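Local coordinates for protein cystalysin (PDB 1C7N) that belongs to the class I and II aminotransferase family and has pyridoxal-5'-phosphate bound in the model, at residues Leu142-Gly147 / Asp331-Lys336; Ile317-Ile322 / Tyr326-Asp331. All coordinates share one frame; numbering follows the deposited sequence.

Contact 1 (Leu142-Gly147 / Asp331-Lys336); sequences LLEKDG and DFRALK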
loop_
_atom_site.group_PDB
_atom_site.type_symbol
_atom_site.label_atom_id
_atom_site.label_comp_id
_atom_site.label_asym_id
_atom_site.label_seq_id
_atom_site.Cartn_x
_atom_site.Cartn_y
_atom_site.Cartn_z
ATOM N N LEU A 142 -31.805 6.526 4.047
ATOM C CA LEU A 142 -32.544 5.276 4.162
ATOM C C LEU A 142 -33.828 5.514 4.946
ATOM O O LEU A 142 -33.878 6.369 5.837
ATOM C CB LEU A 142 -31.707 4.227 4.896
ATOM C CG LEU A 142 -30.550 3.550 4.161
ATOM C CD1 LEU A 142 -29.638 2.874 5.165
ATOM C CD2 LEU A 142 -31.102 2.543 3.158
ATOM N N LEU A 143 -34.867 4.766 4.603
ATOM C CA LEU A 143 -36.139 4.875 5.303
ATOM C C LEU A 143 -36.069 3.850 6.425
ATOM O O LEU A 143 -35.611 2.724 6.213
ATOM C CB LEU A 143 -37.296 4.550 4.361
ATOM C CG LEU A 143 -37.449 5.462 3.139
ATOM C CD1 LEU A 143 -38.591 4.957 2.270
ATOM C CD2 LEU A 143 -37.706 6.892 3.585
ATOM N N GLU A 144 -36.504 4.229 7.617
ATOM C CA GLU A 144 -36.449 3.307 8.743
ATOM C C GLU A 144 -37.792 3.143 9.437
ATOM O O GLU A 144 -38.469 4.125 9.739
ATOM C CB GLU A 144 -35.398 3.777 9.753
ATOM C CG GLU A 144 -35.243 2.857 10.960
ATOM C CD GLU A 144 -36.026 3.324 12.179
ATOM O OE1 GLU A 144 -36.447 2.462 12.980
ATOM O OE2 GLU A 144 -36.204 4.548 12.348
ATOM N N LYS A 145 -38.161 1.889 9.682
ATOM C CA LYS A 145 -39.411 1.562 10.358
ATOM C C LYS A 145 -39.152 0.438 11.353
ATOM O O LYS A 145 -38.854 -0.692 10.962
ATOM C CB LYS A 145 -40.474 1.118 9.353
ATOM C CG LYS A 145 -41.873 0.989 9.951
ATOM C CD LYS A 145 -42.403 2.349 10.400
ATOM C CE LYS A 145 -43.834 2.267 10.919
ATOM N NZ LYS A 145 -43.950 1.482 12.181
ATOM N N ASP A 146 -39.264 0.760 12.637
ATOM C CA ASP A 146 -39.040 -0.203 13.710
ATOM C C ASP A 146 -37.727 -0.957 13.534
ATOM O O ASP A 146 -37.670 -2.176 13.694
ATOM C CB ASP A 146 -40.204 -1.199 13.799
ATOM C CG ASP A 146 -41.526 -0.527 14.132
ATOM O OD1 ASP A 146 -42.287 -0.202 13.197
ATOM O OD2 ASP A 146 -41.801 -0.314 15.330
ATOM N N GLY A 147 -36.674 -0.219 13.193
ATOM C CA GLY A 147 -35.368 -0.828 13.017
ATOM C C GLY A 147 -35.055 -1.394 11.645
ATOM O O GLY A 147 -33.896 -1.707 11.372
ATOM N N ASP A 331 -30.332 0.469 18.731
ATOM C CA ASP A 331 -31.140 1.675 18.870
ATOM C C ASP A 331 -31.296 2.104 20.331
ATOM O O ASP A 331 -32.082 1.520 21.076
ATOM C CB ASP A 331 -32.509 1.417 18.237
ATOM C CG ASP A 331 -33.445 2.601 18.344
ATOM O OD1 ASP A 331 -33.031 3.667 18.848
ATOM O OD2 ASP A 331 -34.605 2.458 17.909
ATOM N N PHE A 332 -30.545 3.130 20.731
ATOM C CA PHE A 332 -30.597 3.644 22.102
ATOM C C PHE A 332 -31.463 4.897 22.227
ATOM O O PHE A 332 -31.486 5.532 23.277
ATOM C CB PHE A 332 -29.193 4.009 22.606
ATOM C CG PHE A 332 -28.375 2.837 23.084
ATOM C CD1 PHE A 332 -27.663 2.051 22.185
ATOM C CD2 PHE A 332 -28.280 2.551 24.449
ATOM C CE1 PHE A 332 -26.861 0.997 22.639
ATOM C CE2 PHE A 332 -27.482 1.501 24.912
ATOM C CZ PHE A 332 -26.771 0.723 24.004
ATOM N N ARG A 333 -32.165 5.253 21.162
ATOM C CA ARG A 333 -32.990 6.457 21.166
ATOM C C ARG A 333 -33.938 6.614 22.357
ATOM O O ARG A 333 -34.236 7.738 22.767
ATOM C CB ARG A 333 -33.780 6.555 19.855
ATOM C CG ARG A 333 -32.939 7.016 18.674
ATOM C CD ARG A 333 -33.739 7.050 17.386
ATOM N NE ARG A 333 -34.160 5.713 16.981
ATOM C CZ ARG A 333 -34.900 5.459 15.908
ATOM N NH1 ARG A 333 -35.307 6.453 15.132
ATOM N NH2 ARG A 333 -35.222 4.213 15.605
ATOM N N ALA A 334 -34.398 5.504 22.925
ATOM C CA ALA A 334 -35.320 5.571 24.061
ATOM C C ALA A 334 -34.665 6.117 25.328
ATOM O O ALA A 334 -35.351 6.428 26.304
ATOM C CB ALA A 334 -35.920 4.196 24.336
ATOM N N LEU A 335 -33.340 6.223 25.319
ATOM C CA LEU A 335 -32.626 6.755 26.474
ATOM C C LEU A 335 -32.792 8.267 26.533
ATOM O O LEU A 335 -32.521 8.888 27.560
ATOM C CB LEU A 335 -31.132 6.420 26.398
ATOM C CG LEU A 335 -30.690 5.004 26.773
ATOM C CD1 LEU A 335 -29.178 4.922 26.725
ATOM C CD2 LEU A 335 -31.183 4.665 28.167
ATOM N N LYS A 336 -33.236 8.852 25.426
ATOM C CA LYS A 336 -33.432 10.294 25.330
ATOM C C LYS A 336 -32.151 11.059 25.678
ATOM O O LYS A 336 -32.178 12.019 26.455
ATOM C CB LYS A 336 -34.572 10.744 26.249
ATOM C CG LYS A 336 -35.918 10.084 25.967
ATOM C CD LYS A 336 -36.413 10.338 24.547
ATOM C CE LYS A 336 -37.811 9.762 24.354
ATOM N NZ LYS A 336 -38.336 9.960 22.970
#

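Contact 2 (Ile317-Ile322 / Tyr326-Asp331); sequences IKAPLI and YLQWID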
loop_
_atom_site.group_PDB
_atom_site.type_symbol
_atom_site.label_atom_id
_atom_site.label_comp_id
_atom_site.label_asym_id
_atom_site.label_seq_id
_atom_site.Cartn_x
_atom_site.Cartn_y
_atom_site.Cartn_z
ATOM N N ILE A 317 -34.340 -0.452 24.751
ATOM C CA ILE A 317 -33.212 -0.382 23.821
ATOM C C ILE A 317 -33.382 -1.585 22.896
ATOM O O ILE A 317 -33.600 -2.698 23.365
ATOM C CB ILE A 317 -31.880 -0.487 24.579
ATOM C CG1 ILE A 317 -31.799 0.626 25.626
ATOM C CG2 ILE A 317 -30.713 -0.389 23.601
ATOM C CD1 ILE A 317 -30.566 0.569 26.495
ATOM N N LYS A 318 -33.293 -1.365 21.589
ATOM C CA LYS A 318 -33.480 -2.449 20.627
ATOM C C LYS A 318 -32.216 -2.843 19.860
ATOM O O LYS A 318 -31.541 -1.989 19.288
ATOM C CB LYS A 318 -34.561 -2.059 19.615
ATOM C CG LYS A 318 -35.879 -1.586 20.221
ATOM C CD LYS A 318 -36.544 -2.682 21.030
ATOM C CE LYS A 318 -37.987 -2.342 21.356
ATOM N NZ LYS A 318 -38.106 -1.060 22.088
ATOM N N ALA A 319 -31.915 -4.140 19.845
ATOM C CA ALA A 319 -30.760 -4.666 19.125
ATOM C C ALA A 319 -31.261 -5.779 18.203
ATOM O O ALA A 319 -31.163 -6.960 18.528
ATOM C CB ALA A 319 -29.721 -5.219 20.105
ATOM N N PRO A 320 -31.829 -5.405 17.046
ATOM C CA PRO A 320 -32.352 -6.370 16.072
ATOM C C PRO A 320 -31.240 -7.191 15.428
ATOM O O PRO A 320 -30.103 -6.729 15.304
ATOM C CB PRO A 320 -33.052 -5.480 15.042
ATOM C CG PRO A 320 -33.352 -4.213 15.800
ATOM C CD PRO A 320 -32.125 -4.026 16.628
ATOM N N LEU A 321 -31.566 -8.407 15.007
ATOM C CA LEU A 321 -30.574 -9.244 14.347
ATOM C C LEU A 321 -30.230 -8.579 13.021
ATOM O O LEU A 321 -31.041 -7.843 12.462
ATOM C CB LEU A 321 -31.136 -10.649 14.092
ATOM C CG LEU A 321 -31.604 -11.433 15.322
ATOM C CD1 LEU A 321 -31.947 -12.857 14.902
ATOM C CD2 LEU A 321 -30.515 -11.447 16.393
ATOM N N ILE A 322 -29.026 -8.824 12.519
ATOM C CA ILE A 322 -28.602 -8.245 11.251
ATOM C C ILE A 322 -28.584 -9.331 10.180
ATOM O O ILE A 322 -28.633 -10.518 10.492
ATOM C CB ILE A 322 -27.201 -7.633 11.373
ATOM C CG1 ILE A 322 -26.226 -8.688 11.902
ATOM C CG2 ILE A 322 -27.245 -6.410 12.297
ATOM C CD1 ILE A 322 -24.811 -8.184 12.066
ATOM N N TYR A 326 -20.503 -8.197 10.616
ATOM C CA TYR A 326 -20.498 -8.603 12.019
ATOM C C TYR A 326 -20.681 -7.360 12.893
ATOM O O TYR A 326 -20.312 -7.348 14.064
ATOM C CB TYR A 326 -19.206 -9.341 12.407
ATOM C CG TYR A 326 -17.886 -8.641 12.112
ATOM C CD1 TYR A 326 -17.019 -9.151 11.146
ATOM C CD2 TYR A 326 -17.479 -7.513 12.829
ATOM C CE1 TYR A 326 -15.780 -8.566 10.898
ATOM C CE2 TYR A 326 -16.235 -6.910 12.588
ATOM C CZ TYR A 326 -15.392 -7.448 11.616
ATOM O OH TYR A 326 -14.174 -6.868 11.347
ATOM N N LEU A 327 -21.285 -6.329 12.304
ATOM C CA LEU A 327 -21.531 -5.053 12.978
ATOM C C LEU A 327 -23.035 -4.852 13.228
ATOM O O LEU A 327 -23.808 -4.643 12.293
ATOM C CB LEU A 327 -20.970 -3.922 12.112
ATOM C CG LEU A 327 -19.495 -4.106 11.713
ATOM C CD1 LEU A 327 -19.107 -3.134 10.607
ATOM C CD2 LEU A 327 -18.617 -3.887 12.936
ATOM N N GLN A 328 -23.441 -4.909 14.493
ATOM C CA GLN A 328 -24.849 -4.783 14.867
ATOM C C GLN A 328 -25.256 -3.347 15.203
ATOM O O GLN A 328 -24.503 -2.609 15.833
ATOM C CB GLN A 328 -25.138 -5.732 16.041
ATOM C CG GLN A 328 -26.601 -5.874 16.442
ATOM C CD GLN A 328 -26.816 -7.069 17.363
ATOM O OE1 GLN A 328 -25.889 -7.510 18.037
ATOM N NE2 GLN A 328 -28.044 -7.588 17.403
ATOM N N TRP A 329 -26.456 -2.971 14.778
ATOM C CA TRP A 329 -26.982 -1.615 14.956
ATOM C C TRP A 329 -27.948 -1.576 16.136
ATOM O O TRP A 329 -29.057 -2.099 16.048
ATOM C CB TRP A 329 -27.698 -1.208 13.661
ATOM C CG TRP A 329 -27.896 0.273 13.405
ATOM C CD1 TRP A 329 -29.060 0.877 13.018
ATOM C CD2 TRP A 329 -26.885 1.300 13.373
ATOM N NE1 TRP A 329 -28.839 2.204 12.737
ATOM C CE2 TRP A 329 -27.519 2.492 12.945
ATOM C CE3 TRP A 329 -25.514 1.326 13.655
ATOM C CZ2 TRP A 329 -26.821 3.699 12.794
ATOM C CZ3 TRP A 329 -24.823 2.525 13.504
ATOM C CH2 TRP A 329 -25.480 3.695 13.076
ATOM N N ILE A 330 -27.523 -0.947 17.228
ATOM C CA ILE A 330 -28.340 -0.860 18.433
ATOM C C ILE A 330 -29.014 0.498 18.580
ATOM O O ILE A 330 -28.357 1.536 18.582
ATOM C CB ILE A 330 -27.494 -1.127 19.691
ATOM C CG1 ILE A 330 -26.715 -2.436 19.525
ATOM C CG2 ILE A 330 -28.402 -1.236 20.912
ATOM C CD1 ILE A 330 -25.692 -2.676 20.596
ATOM N N ASP A 331 -30.332 0.469 18.731
ATOM C CA ASP A 331 -31.140 1.675 18.870
ATOM C C ASP A 331 -31.296 2.104 20.331
ATOM O O ASP A 331 -32.082 1.520 21.076
ATOM C CB ASP A 331 -32.509 1.417 18.237
ATOM C CG ASP A 331 -33.445 2.601 18.344
ATOM O OD1 ASP A 331 -33.031 3.667 18.848
ATOM O OD2 ASP A 331 -34.605 2.458 17.909
HETATM O O HOH W 1 -29.208 -4.272 14.284
#

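Contact 1 (Leu142-Gly147 / Asp331-Lys336)
Glu144 and Arg333 meet in a salt-bridge network that Asp331 completes, joining the two-stranded antiparallel hairpin of strands 143-145 and 148-150 to the loop between strand 327-331 and helix 339-350. The tight half lies within 331-336. Asp331 OD1 accepts from Arg333 N at 2.9 Å, two residues on, which makes an Asx turn. The same carboxylate takes the guanidinium side-on: Arg333 NE reaches Asp331 OD1 at 3.0 Å with a nearly straight N-H...O angle of 168°, and Arg333 NH2 reaches Asp331 OD2, also at 3.0 Å. Both oxygens lie near the guanidinium plane, yet both nitrogens stand above the carboxylate plane, so the two flat groups are not coplanar. Arg333 N and NE approach OD1 from opposite faces, leaving that oxygen held by two donors.

The side facing Glu144 is looser. Its carboxylate is turned 65° from the guanidinium plane, and the three bonds across the gap are all weak. Arg333 NH2 lies 3.4 Å from Glu144 OE1, and Arg333 NH1 lies 3.5 Å from Glu144 OE2. Only these two side chains bury appreciable area here, 76 Å² in all being buried between the segments, and Arg333 is exposed to solvent, consistent with a surface link dominated by charge. With CG anti to the backbone N (chi1 -179°) and a bend at chi2, Glu144 brings its carboxylate back over its own turn as well as toward the arginine. There the hold is firm again: Gly147 N donates to the anti lone pair of Glu144 OE1 at 2.7 Å.

Contact 2 (Ile317-Ile322 / Tyr326-Asp331)
Ile317 and Ile330 lie at a slant to each other, their CG2 methyls 3.6 Å apart, beside a single antiparallel bridge of the hydrogen-bonded type that pairs Lys318 with Asp331. Its two bonds differ: Asp331 N meets Lys318 O at 2.8 Å, and Lys318 N meets Asp331 O at the longer 3.2 Å. Ala319 CB continues the apolar patch against Ile330 CG1.

Beyond Ala319 the backbones separate and side chains and water take over. Gln328, its CG anti to the backbone N (chi1 -172°) and its chain extended beyond, sends NE2 to Pro320 O at 3.1 Å; that donor stands 62° out of the carbonyl plane, although the oxygen lies near the amide plane. A water donates to both Pro320 O and Trp329 O. At the far end Ile322 leans over the strand backbone, placing CD1 3.7 Å from Leu327 O.

Gln328 NE2 also bonds Gln303 O of helix 289-313, whose Phe310 packs on Ile317, while on its other edge strand 327-331 pairs antiparallel with strand 367-371.

Asp331 is shared: its main chain serves contact 2 and its side chain contact 1. The two centres are 10 Å apart, and the contacts also touch through packing of Phe332 CE2 on Ile317 CD1 at 3.6 Å. Tyr149 gives a second connection, since it meets Glu144 of contact 1 and its OH bonds Trp329 NE1 of contact 2. The centre of contact 1, a surface contact, is about 21 Å from the centre of the chain; that of contact 2, which is buried, is about 16 Å from it. Contact 2 is the one that comes near pyridoxal-5'-phosphate, with the side chain of Leu327 about 5 Å from it.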